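Local atomic coordinates of probable dipeptidase (Pseudomonas aeruginosa, PDB entry 3B40), a protein that probably acts as a metal-dependent dipeptidase of the membrane dipeptidase family (M19), hydrolysing dipeptides. Residues V261-F267 against H353-D359. The protein carries 11 engineered substitutions. Numbering follows the deposited sequence.
Sequences VIQVVGF and HVGISSD. With CD (cadmium ion), chain C.
Ser357 lies beside Val265 and Gln263 on the strand next to it, its OG 3.4 Å from Val265 CB. With OG between the backbone N and the carbonyl carbon (chi1 64°), the hydroxyl reaches back over the neighbouring strand: OG hydrogen-bonds Ser233 O one strand further on and lies 3.2 Å from Gln263 O, a second acceptor within reach of the same proton. Its backbone is gripped too, Ser357 N bonding Val264 O and Ser357 O receiving Gly266 N at 2.9 Å. Gln263 bends at chi2 (-91°) and lays its amide across Gly355, which has no side chain, OE1 3.5 Å from Gly355 CA; NE2 lies 2.9 Å from Ile356 O and has a weak hydrogen bond to Ser27 OG. His353 O accepts Ile262 N in a nearly straight bond (2.8 Å, 169°). Its ring is held by ND1 to Gly260 O, while NE2 binds a cadmium ion at 2.3 Å at the N-terminal end of the strand, with four waters as the other ligands seen. On the face opposite Gln263 and Ser357, Val264 CG2 meets Val354 CG1 at 3.8 Å; both valines pack on helix 335-349, Val354 also on helix 389-409. Parallel strands 261-265 and 354-357, joined through a largely helical connection, are neighbours in the barrel sheet of a TIM-barrel fold, as expected for family M19.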
loop_
_atom_site.group_PDB
_atom_site.type_symbol
_atom_site.label_atom_id
_atom_site.label_comp_id
_atom_site.label_asym_id
_atom_site.label_seq_id
_atom_site.Cartn_x
_atom_site.Cartn_y
_atom_site.Cartn_z
ATOM N N VAL A 261 13.126 -1.178 -3.321
ATOM C CA VAL A 261 12.739 -1.802 -2.039
ATOM C C VAL A 261 11.360 -2.423 -2.107
ATOM O O VAL A 261 10.439 -1.849 -2.688
ATOM C CB VAL A 261 12.775 -0.785 -0.803
ATOM C CG1 VAL A 261 12.542 -1.525 0.491
ATOM C CG2 VAL A 261 14.112 -0.058 -0.706
ATOM N N ILE A 262 11.218 -3.591 -1.477
ATOM C CA ILE A 262 9.927 -4.271 -1.341
ATOM C C ILE A 262 9.448 -4.041 0.081
ATOM O O ILE A 262 10.030 -4.545 1.034
ATOM C CB ILE A 262 10.041 -5.778 -1.658
ATOM C CG1 ILE A 262 10.514 -5.955 -3.106
ATOM C CG2 ILE A 262 8.686 -6.482 -1.493
ATOM C CD1 ILE A 262 11.472 -7.063 -3.292
ATOM N N GLN A 263 8.421 -3.217 0.221
ATOM C CA GLN A 263 7.930 -2.873 1.559
ATOM C C GLN A 263 6.834 -3.877 1.898
ATOM O O GLN A 263 5.704 -3.751 1.433
ATOM C CB GLN A 263 7.439 -1.419 1.601
ATOM C CG GLN A 263 8.532 -0.384 1.242
ATOM C CD GLN A 263 9.328 0.136 2.448
ATOM O OE1 GLN A 263 10.543 0.320 2.360
ATOM N NE2 GLN A 263 8.646 0.380 3.559
ATOM N N VAL A 264 7.185 -4.859 2.722
ATOM C CA VAL A 264 6.321 -6.011 3.024
ATOM C C VAL A 264 5.130 -5.618 3.869
ATOM O O VAL A 264 5.289 -5.064 4.961
ATOM C CB VAL A 264 7.107 -7.142 3.752
ATOM C CG1 VAL A 264 6.174 -8.309 4.120
ATOM C CG2 VAL A 264 8.282 -7.647 2.875
ATOM N N VAL A 265 3.937 -5.955 3.394
ATOM C CA VAL A 265 2.727 -5.384 3.938
ATOM C C VAL A 265 2.033 -6.305 4.957
ATOM O O VAL A 265 1.828 -7.490 4.692
ATOM C CB VAL A 265 1.726 -4.974 2.802
ATOM C CG1 VAL A 265 1.202 -6.206 2.057
ATOM C CG2 VAL A 265 0.574 -4.180 3.355
ATOM N N GLY A 266 1.622 -5.718 6.085
ATOM C CA GLY A 266 0.830 -6.428 7.104
ATOM C C GLY A 266 -0.638 -6.568 6.711
ATOM O O GLY A 266 -1.535 -6.116 7.446
ATOM N N PHE A 267 -0.889 -7.151 5.539
ATOM C CA PHE A 267 -2.261 -7.378 5.085
ATOM C C PHE A 267 -2.598 -8.860 5.275
ATOM O O PHE A 267 -2.022 -9.734 4.590
ATOM C CB PHE A 267 -2.496 -6.915 3.636
ATOM C CG PHE A 267 -3.949 -6.791 3.289
ATOM C CD1 PHE A 267 -4.586 -5.553 3.322
ATOM C CD2 PHE A 267 -4.696 -7.916 2.972
ATOM C CE1 PHE A 267 -5.930 -5.441 3.043
ATOM C CE2 PHE A 267 -6.050 -7.815 2.677
ATOM C CZ PHE A 267 -6.672 -6.572 2.714
ATOM N N HIS A 353 17.064 -4.418 0.607
ATOM C CA HIS A 353 15.989 -4.209 -0.364
ATOM C C HIS A 353 14.616 -4.523 0.153
ATOM O O HIS A 353 13.670 -4.751 -0.654
ATOM C CB HIS A 353 16.285 -5.010 -1.637
ATOM C CG HIS A 353 17.549 -4.581 -2.290
ATOM N ND1 HIS A 353 17.641 -3.403 -2.998
ATOM C CD2 HIS A 353 18.795 -5.111 -2.263
ATOM C CE1 HIS A 353 18.883 -3.255 -3.431
ATOM N NE2 HIS A 353 19.595 -4.283 -3.007
ATOM N N VAL A 354 14.508 -4.531 1.483
ATOM C CA VAL A 354 13.263 -4.843 2.167
ATOM C C VAL A 354 12.844 -3.730 3.174
ATOM O O VAL A 354 13.679 -3.085 3.829
ATOM C CB VAL A 354 13.302 -6.268 2.836
ATOM C CG1 VAL A 354 11.907 -6.707 3.337
ATOM C CG2 VAL A 354 13.816 -7.332 1.858
ATOM N N GLY A 355 11.535 -3.525 3.274
ATOM C CA GLY A 355 10.940 -2.558 4.225
ATOM C C GLY A 355 9.641 -3.114 4.762
ATOM O O GLY A 355 9.383 -4.301 4.626
ATOM N N ILE A 356 8.806 -2.249 5.344
ATOM C CA ILE A 356 7.625 -2.682 6.094
ATOM C C ILE A 356 6.520 -1.690 5.806
ATOM O O ILE A 356 6.774 -0.500 5.661
ATOM C CB ILE A 356 7.888 -2.716 7.666
ATOM C CG1 ILE A 356 9.121 -3.571 8.000
ATOM C CG2 ILE A 356 6.631 -3.237 8.432
ATOM C CD1 ILE A 356 9.659 -3.377 9.452
ATOM N N SER A 357 5.293 -2.178 5.725
ATOM C CA SER A 357 4.126 -1.304 5.514
ATOM C C SER A 357 2.931 -1.987 6.136
ATOM O O SER A 357 2.971 -3.188 6.331
ATOM C CB SER A 357 3.894 -1.009 4.047
ATOM O OG SER A 357 3.583 -2.167 3.299
ATOM N N SER A 358 1.888 -1.227 6.453
ATOM C CA SER A 358 0.689 -1.765 7.126
ATOM C C SER A 358 -0.561 -1.990 6.286
ATOM O O SER A 358 -1.306 -2.982 6.487
ATOM C CB SER A 358 0.291 -0.821 8.252
ATOM O OG SER A 358 0.083 0.497 7.785
ATOM N N ASP A 359 -0.773 -1.085 5.343
ATOM C CA ASP A 359 -2.066 -0.930 4.644
ATOM C C ASP A 359 -3.130 -0.500 5.661
ATOM O O ASP A 359 -4.313 -0.761 5.475
ATOM C CB ASP A 359 -2.494 -2.195 3.913
ATOM C CG ASP A 359 -3.004 -1.916 2.471
ATOM O OD1 ASP A 359 -3.311 -0.745 2.108
ATOM O OD2 ASP A 359 -3.110 -2.902 1.698
HETATM CD CD CD C . 21.876 -4.326 -3.215
HETATM O O HOH W 1 21.894 -1.669 -3.770
HETATM O O HOH W 2 22.444 -2.687 -1.669
HETATM O O HOH W 3 21.612 -5.762 -5.240
HETATM O O HOH W 4 22.015 -6.385 -1.900
#